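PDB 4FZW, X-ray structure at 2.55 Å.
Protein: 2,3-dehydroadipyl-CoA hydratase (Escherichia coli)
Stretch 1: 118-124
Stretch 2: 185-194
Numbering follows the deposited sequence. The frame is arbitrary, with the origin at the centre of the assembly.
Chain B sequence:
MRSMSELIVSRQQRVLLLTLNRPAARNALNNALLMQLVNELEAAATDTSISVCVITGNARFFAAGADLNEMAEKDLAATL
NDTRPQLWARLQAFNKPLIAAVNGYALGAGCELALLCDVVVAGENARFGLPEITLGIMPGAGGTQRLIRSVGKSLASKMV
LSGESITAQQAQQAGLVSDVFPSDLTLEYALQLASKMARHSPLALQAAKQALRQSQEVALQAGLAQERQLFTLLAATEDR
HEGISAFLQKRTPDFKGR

Stretch 1 (118-124) DVVVAGE
Stretch 2 185-194: LTLEYALQLA

A helix laid against a β-strand can be held by very few side chains, provided that the strand's alternation and the helix's periodicity bring the right residues together, and this contact in 2,3-dehydroadipyl-CoA hydratase is a compact example. At its centre is Val121, whose CA-to-CB bond points toward the helix and whose chi1 of -54° (m) sends its two methyl groups to different partners. Val121 CG2 meets Ala190 CB at 3.2 Å, a very tight approach for two carbon atoms, while Val121 CG1 lies 3.8 Å from Leu193 CD2. The small side chain of Ala190 goes with a close backbone approach here: Val121 CA and Ala190 CA are 6.2 Å apart.

The alternation of the strand, residues 119-123, decides what comes next. Val120, chi1 -169° (t), points away and makes no contact, whereas Val119, chi1 -173° (t), again points toward the helix and places its CG1 4.2 Å from Leu193 CD2. Leu193, with chi1 -176° (t) and chi2 67° (p), thus uses one methyl group to touch both valines. Phi/psi values run from -140/140 at Val119 through -119/123 and -107/130 to -118/161 at Ala122 and -91/156 at Gly123, an extended backbone throughout.

Residues 186-194 are helical, and the helix continues beyond Ala194. Its backbone hydrogen bonds include Ala190 N to Thr186 O at 2.9 Å, Leu193 N to Tyr189 O at 3.0 Å and Ala194 N to Ala190 O at 3.1 Å. One turn separates Thr186 from Ala190, and Leu193 follows three residues later, so all three CB atoms point toward the strand. The axes approach to 8.2 Å at 156°, close to antiparallel; consequently the N-terminal part of this helical segment lies beside the C-terminal end of the strand, and Gly123 CA is 5.3 Å from Thr186 CA.

At this polar edge Thr186, chi1 -41° (m), packs against backbone. Its CG2 is 3.8 Å from Val121 O and 3.4 Å from Ala122 C, although the side chain of Ala122 itself points away. Thr186 OG1 sits 3.3 Å from Gly123 CA, and an ideal CB on that glycine would fall 3.0 Å from the same oxygen, a clash, so the bare backbone suits the close approach. No hydrogen bond crosses the contact; Thr186 OG1 is satisfied elsewhere in the structure. With 248 Å² buried in total, packing alone joins the two elements directly.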

# COMPACT_ATOMS: atom_id res chain seq x y z
N ASP B 118 -9.53 13.82 -15.71
CA ASP B 118 -10.41 13.27 -14.69
C ASP B 118 -11.60 12.59 -15.37
O ASP B 118 -12.11 11.55 -14.92
CB ASP B 118 -10.90 14.39 -13.76
CG ASP B 118 -9.74 15.17 -13.13
OD1 ASP B 118 -8.87 14.55 -12.48
OD2 ASP B 118 -9.70 16.41 -13.29
N VAL B 119 -11.99 13.16 -16.50
CA VAL B 119 -13.15 12.70 -17.23
C VAL B 119 -12.88 12.74 -18.73
O VAL B 119 -12.27 13.67 -19.24
CB VAL B 119 -14.38 13.60 -16.95
CG1 VAL B 119 -15.63 13.00 -17.59
CG2 VAL B 119 -14.56 13.83 -15.43
N VAL B 120 -13.35 11.72 -19.43
CA VAL B 120 -13.28 11.76 -20.89
C VAL B 120 -14.65 11.69 -21.53
O VAL B 120 -15.42 10.76 -21.27
CB VAL B 120 -12.42 10.63 -21.48
CG1 VAL B 120 -12.16 10.90 -22.97
CG2 VAL B 120 -11.10 10.50 -20.71
N VAL B 121 -14.96 12.71 -22.34
CA VAL B 121 -16.10 12.70 -23.26
C VAL B 121 -15.57 12.54 -24.67
O VAL B 121 -14.65 13.27 -25.08
CB VAL B 121 -16.90 14.01 -23.19
CG1 VAL B 121 -17.30 14.29 -21.77
CG2 VAL B 121 -16.07 15.17 -23.72
N ALA B 122 -16.13 11.59 -25.42
CA ALA B 122 -15.57 11.20 -26.72
C ALA B 122 -16.54 11.44 -27.88
O ALA B 122 -17.75 11.55 -27.68
CB ALA B 122 -15.15 9.75 -26.70
N GLY B 123 -15.99 11.50 -29.09
CA GLY B 123 -16.77 11.63 -30.30
C GLY B 123 -17.09 10.22 -30.79
O GLY B 123 -16.34 9.27 -30.48
N GLU B 124 -18.17 10.07 -31.56
CA GLU B 124 -18.57 8.74 -32.03
C GLU B 124 -17.43 8.05 -32.79
O GLU B 124 -17.29 6.83 -32.72
CB GLU B 124 -19.81 8.80 -32.91
CG GLU B 124 -20.33 7.43 -33.26
CD GLU B 124 -21.77 7.45 -33.69
OE1 GLU B 124 -22.32 8.56 -33.85
OE2 GLU B 124 -22.35 6.35 -33.85
N LEU B 185 -20.56 17.49 -32.04
CA LEU B 185 -21.08 17.95 -30.75
C LEU B 185 -20.19 17.68 -29.52
O LEU B 185 -20.45 18.19 -28.43
CB LEU B 185 -22.45 17.35 -30.52
CG LEU B 185 -23.45 17.97 -31.48
CD1 LEU B 185 -24.72 17.13 -31.54
CD2 LEU B 185 -23.70 19.41 -31.05
N THR B 186 -19.16 16.87 -29.72
CA THR B 186 -18.30 16.40 -28.66
C THR B 186 -17.77 17.54 -27.81
O THR B 186 -18.01 17.59 -26.62
CB THR B 186 -17.08 15.66 -29.20
OG1 THR B 186 -17.45 14.81 -30.29
CG2 THR B 186 -16.40 14.85 -28.04
N LEU B 187 -17.04 18.45 -28.46
CA LEU B 187 -16.41 19.60 -27.82
C LEU B 187 -17.46 20.45 -27.13
O LEU B 187 -17.34 20.79 -25.96
CB LEU B 187 -15.64 20.42 -28.87
CG LEU B 187 -14.97 21.71 -28.41
CD1 LEU B 187 -14.23 21.45 -27.07
CD2 LEU B 187 -14.04 22.25 -29.49
N GLU B 188 -18.51 20.77 -27.88
CA GLU B 188 -19.59 21.59 -27.36
C GLU B 188 -20.21 21.01 -26.07
O GLU B 188 -20.54 21.75 -25.12
CB GLU B 188 -20.68 21.78 -28.43
CG GLU B 188 -21.84 22.66 -27.94
CD GLU B 188 -22.94 22.84 -29.00
OE1 GLU B 188 -22.69 22.54 -30.20
OE2 GLU B 188 -24.04 23.30 -28.64
N TYR B 189 -20.38 19.69 -26.05
CA TYR B 189 -21.03 19.04 -24.92
C TYR B 189 -20.04 18.92 -23.74
O TYR B 189 -20.43 18.97 -22.57
CB TYR B 189 -21.58 17.67 -25.34
CG TYR B 189 -22.83 17.79 -26.14
CD1 TYR B 189 -23.36 19.03 -26.44
CD2 TYR B 189 -23.52 16.66 -26.59
CE1 TYR B 189 -24.53 19.16 -27.16
CE2 TYR B 189 -24.71 16.78 -27.31
CZ TYR B 189 -25.20 18.04 -27.60
OH TYR B 189 -26.36 18.23 -28.31
N ALA B 190 -18.76 18.77 -24.07
CA ALA B 190 -17.71 18.72 -23.08
C ALA B 190 -17.62 20.06 -22.34
O ALA B 190 -17.43 20.07 -21.12
CB ALA B 190 -16.39 18.38 -23.76
N LEU B 191 -17.78 21.16 -23.09
CA LEU B 191 -17.87 22.51 -22.53
C LEU B 191 -19.11 22.72 -21.67
O LEU B 191 -19.06 23.47 -20.70
CB LEU B 191 -17.80 23.60 -23.62
CG LEU B 191 -16.45 23.72 -24.34
CD1 LEU B 191 -16.58 24.60 -25.57
CD2 LEU B 191 -15.37 24.26 -23.37
N GLN B 192 -20.21 22.05 -21.99
CA GLN B 192 -21.42 22.18 -21.16
C GLN B 192 -21.24 21.44 -19.82
O GLN B 192 -21.70 21.90 -18.77
CB GLN B 192 -22.68 21.70 -21.88
N LEU B 193 -20.53 20.31 -19.89
CA LEU B 193 -20.15 19.53 -18.72
C LEU B 193 -19.23 20.31 -17.77
O LEU B 193 -19.38 20.23 -16.55
CB LEU B 193 -19.43 18.27 -19.17
CG LEU B 193 -19.05 17.29 -18.07
CD1 LEU B 193 -20.28 16.69 -17.43
CD2 LEU B 193 -18.17 16.20 -18.66
N ALA B 194 -18.28 21.05 -18.32
CA ALA B 194 -17.36 21.84 -17.49
C ALA B 194 -18.11 23.02 -16.91
O ALA B 194 -17.82 23.44 -15.81
CB ALA B 194 -16.16 22.32 -18.28